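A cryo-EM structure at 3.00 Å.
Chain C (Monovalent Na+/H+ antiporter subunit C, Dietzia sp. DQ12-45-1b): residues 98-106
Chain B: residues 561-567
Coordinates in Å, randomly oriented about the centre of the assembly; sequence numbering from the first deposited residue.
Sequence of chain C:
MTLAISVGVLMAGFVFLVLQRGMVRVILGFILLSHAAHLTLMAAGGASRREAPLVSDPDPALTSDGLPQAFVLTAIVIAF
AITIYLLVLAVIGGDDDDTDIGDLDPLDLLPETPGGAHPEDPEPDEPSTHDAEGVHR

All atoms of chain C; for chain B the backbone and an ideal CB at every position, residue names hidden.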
# COMPACT_ATOMS: atom_id res chain seq x y z
N ASP C 98 1.81 4.36 -24.04
CA ASP C 98 1.44 5.69 -23.58
C ASP C 98 0.97 5.63 -22.13
O ASP C 98 0.27 4.70 -21.72
CB ASP C 98 0.34 6.26 -24.47
CG ASP C 98 0.03 7.72 -24.16
OD1 ASP C 98 0.71 8.30 -23.29
OD2 ASP C 98 -0.89 8.27 -24.79
N THR C 99 1.35 6.65 -21.36
CA THR C 99 1.02 6.69 -19.94
C THR C 99 0.07 7.81 -19.56
O THR C 99 -0.47 7.78 -18.45
CB THR C 99 2.30 6.82 -19.10
OG1 THR C 99 1.98 6.66 -17.71
CG2 THR C 99 2.94 8.18 -19.30
N ASP C 100 -0.18 8.78 -20.45
CA ASP C 100 -1.12 9.84 -20.12
C ASP C 100 -2.55 9.32 -20.15
O ASP C 100 -3.25 9.46 -21.16
CB ASP C 100 -0.97 11.04 -21.05
CG ASP C 100 0.27 11.85 -20.75
OD1 ASP C 100 0.71 11.85 -19.58
OD2 ASP C 100 0.80 12.50 -21.67
N ILE C 101 -2.99 8.74 -19.05
CA ILE C 101 -4.35 8.28 -18.87
C ILE C 101 -4.97 9.07 -17.72
O ILE C 101 -4.28 9.52 -16.81
CB ILE C 101 -4.41 6.76 -18.58
CG1 ILE C 101 -3.50 6.41 -17.41
CG2 ILE C 101 -4.03 5.98 -19.83
CD1 ILE C 101 -3.11 4.95 -17.34
N GLY C 102 -6.28 9.25 -17.79
CA GLY C 102 -6.97 9.99 -16.75
C GLY C 102 -7.52 9.08 -15.67
O GLY C 102 -6.87 8.09 -15.30
N ASP C 103 -8.70 9.39 -15.16
CA ASP C 103 -9.35 8.52 -14.18
C ASP C 103 -9.77 7.23 -14.88
O ASP C 103 -10.67 7.24 -15.73
CB ASP C 103 -10.55 9.23 -13.56
CG ASP C 103 -11.17 8.44 -12.44
OD1 ASP C 103 -10.49 7.53 -11.91
OD2 ASP C 103 -12.33 8.72 -12.08
N LEU C 104 -9.12 6.13 -14.53
CA LEU C 104 -9.30 4.86 -15.22
C LEU C 104 -10.21 3.90 -14.48
O LEU C 104 -10.36 2.75 -14.90
CB LEU C 104 -7.94 4.20 -15.46
CG LEU C 104 -7.76 3.44 -16.78
CD1 LEU C 104 -8.16 4.32 -17.95
CD2 LEU C 104 -6.33 2.95 -16.93
N ASP C 105 -10.83 4.35 -13.39
CA ASP C 105 -11.73 3.48 -12.63
C ASP C 105 -13.05 3.18 -13.35
O ASP C 105 -13.65 2.13 -13.07
CB ASP C 105 -11.96 4.06 -11.22
CG ASP C 105 -12.92 5.25 -11.18
OD1 ASP C 105 -14.03 5.21 -11.75
OD2 ASP C 105 -12.55 6.26 -10.54
N PRO C 106 -13.58 4.03 -14.25
CA PRO C 106 -14.81 3.63 -14.95
C PRO C 106 -14.66 2.36 -15.76
O PRO C 106 -15.65 1.64 -15.95
CB PRO C 106 -15.12 4.84 -15.84
CG PRO C 106 -14.50 5.97 -15.14
CD PRO C 106 -13.22 5.42 -14.60
N UNK B 561 -5.61 13.41 -6.44
CA UNK B 561 -4.90 12.23 -6.90
C UNK B 561 -5.83 11.29 -7.67
O UNK B 561 -5.76 10.07 -7.53
CB UNK B 561 -4.27 11.50 -5.71
N UNK B 562 -6.72 11.86 -8.48
CA UNK B 562 -7.69 11.04 -9.20
C UNK B 562 -7.03 10.26 -10.34
O UNK B 562 -7.23 9.05 -10.47
CB UNK B 562 -8.82 11.92 -9.75
N UNK B 563 -6.23 10.94 -11.16
CA UNK B 563 -5.60 10.28 -12.30
C UNK B 563 -4.60 9.23 -11.81
O UNK B 563 -3.73 9.53 -10.99
CB UNK B 563 -4.91 11.30 -13.20
N UNK B 564 -4.74 8.01 -12.32
CA UNK B 564 -3.82 6.93 -11.98
C UNK B 564 -2.76 6.78 -13.07
O UNK B 564 -2.71 5.80 -13.80
CB UNK B 564 -4.58 5.62 -11.79
N UNK B 565 -1.91 7.80 -13.16
CA UNK B 565 -0.76 7.76 -14.06
C UNK B 565 0.50 8.11 -13.28
O UNK B 565 0.46 8.91 -12.34
CB UNK B 565 -0.95 8.72 -15.24
N UNK B 566 1.61 7.48 -13.67
CA UNK B 566 2.85 7.57 -12.90
C UNK B 566 3.34 9.01 -12.82
O UNK B 566 3.88 9.44 -11.80
CB UNK B 566 3.93 6.68 -13.52
N UNK B 567 3.15 9.77 -13.90
CA UNK B 567 3.72 11.11 -13.97
C UNK B 567 3.22 12.04 -12.87
O UNK B 567 3.88 13.04 -12.58
CB UNK B 567 3.41 11.73 -15.34

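Chain C has no regular helix or strand here, and chain B runs against it in the reverse sense, position 565 near C:Ile101 and position 563 near C:Asp103.

Position 561 finds nothing of chain C within 5.5 Å of its ideal CB, so this contact leaves it free; it is B:Thr561.

At position 562 the CA-to-CB bond points sideways, and the ideal CB lies 5.0 Å from CB of C:Asp103. Two carboxylates, C:Asp103 and C:Asp105, crowd together here, which favours a long basic side chain, lysine or arginine, though a polar neutral one would also fit. The residue is B:Arg562. Its CD packs 3.5 Å from OD2 of C:Asp103, while NH2 stays 4.4 Å from OD2 of C:Asp105: opposite charges near each other, beyond a salt bridge.

Position 563 also points sideways, its ideal CB 4.1 Å from O of C:Ile101 and 4.2 Å from C of C:Gly102. A small or beta-branched residue would pack without strain, but phi/psi of -65/128 and the sideways direction leave the choice wide. The residue is B:Thr563, whose CG2 lies 4.3 Å from N of C:Asp103, a loose contact.

Position 564 has its CB 4.9 Å from O of C:Gly102. The CA-to-CB bond points sideways, but a side chain can bend back toward that carbonyl, so a donor such as serine or asparagine would suit; a small apolar residue would merely be tolerated. The residue is instead B:Asp564, whose OD1 sits 2.9 Å from O of C:Gly102, two acceptors with no hydrogen bond between them. Its OD2 lies 3.2 Å from CB of C:Leu104 and is hydrogen-bonded elsewhere in the structure.

Position 565 points toward chain C, its ideal CB 3.4 Å from O of C:Thr99 and 3.8 Å from O of C:Ile101. The carboxylate of C:Asp100 lies beyond, so a long basic chain is a strong candidate, although the N-cap position before a helix would also tempt serine, threonine or aspartate. B:Arg565 takes the first option. Its CD passes 3.4 Å from O of C:Ile101, and NH1 forms a salt bridge with OD1 of C:Asp100 at 3.1 Å. The oxygen lies over one face of the guanidinium, so charge alone holds the pair.

Position 566 opens the helix with CB sideways, 4.6 Å from OG1 of C:Thr99; an aliphatic or a polar side chain could serve. B:Ile566 brings CD1 to 3.5 Å from OG1 of C:Thr99, a van der Waals contact.

Position 567 points toward chain C, its ideal CB 5.0 Å from OD1 of C:Asp100, too far for a small polar side chain to bond with that oxygen, though a longer basic one might reach it. It is B:Ser567, without contact to chain C.

Chain B 561-567: TRTDRIS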
# COMPACT_ATOMS: atom_id res chain seq x y z
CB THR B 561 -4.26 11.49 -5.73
OG1 THR B 561 -5.27 10.82 -4.98
CG2 THR B 561 -3.53 12.47 -4.83
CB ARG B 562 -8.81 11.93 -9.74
CG ARG B 562 -9.95 11.16 -10.39
CD ARG B 562 -10.72 10.35 -9.37
NE ARG B 562 -11.40 11.21 -8.40
CZ ARG B 562 -12.28 10.77 -7.51
NH1 ARG B 562 -12.86 11.62 -6.67
NH2 ARG B 562 -12.60 9.48 -7.47
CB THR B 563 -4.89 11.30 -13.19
OG1 THR B 563 -3.90 11.99 -12.43
CG2 THR B 563 -5.89 12.30 -13.74
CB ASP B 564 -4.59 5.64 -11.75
CG ASP B 564 -5.62 5.38 -12.82
OD1 ASP B 564 -5.49 5.94 -13.93
OD2 ASP B 564 -6.57 4.62 -12.55
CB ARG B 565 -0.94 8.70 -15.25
CG ARG B 565 -0.87 10.17 -14.95
CD ARG B 565 -1.26 10.96 -16.19
NE ARG B 565 -0.74 12.32 -16.18
CZ ARG B 565 -1.03 13.23 -17.11
NH1 ARG B 565 -1.84 12.92 -18.11
NH2 ARG B 565 -0.51 14.45 -17.02
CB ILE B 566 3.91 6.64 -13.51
CG1 ILE B 566 3.39 5.21 -13.58
CG2 ILE B 566 5.20 6.70 -12.71
CD1 ILE B 566 3.02 4.77 -14.97
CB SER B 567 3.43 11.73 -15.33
OG SER B 567 3.28 13.14 -15.22
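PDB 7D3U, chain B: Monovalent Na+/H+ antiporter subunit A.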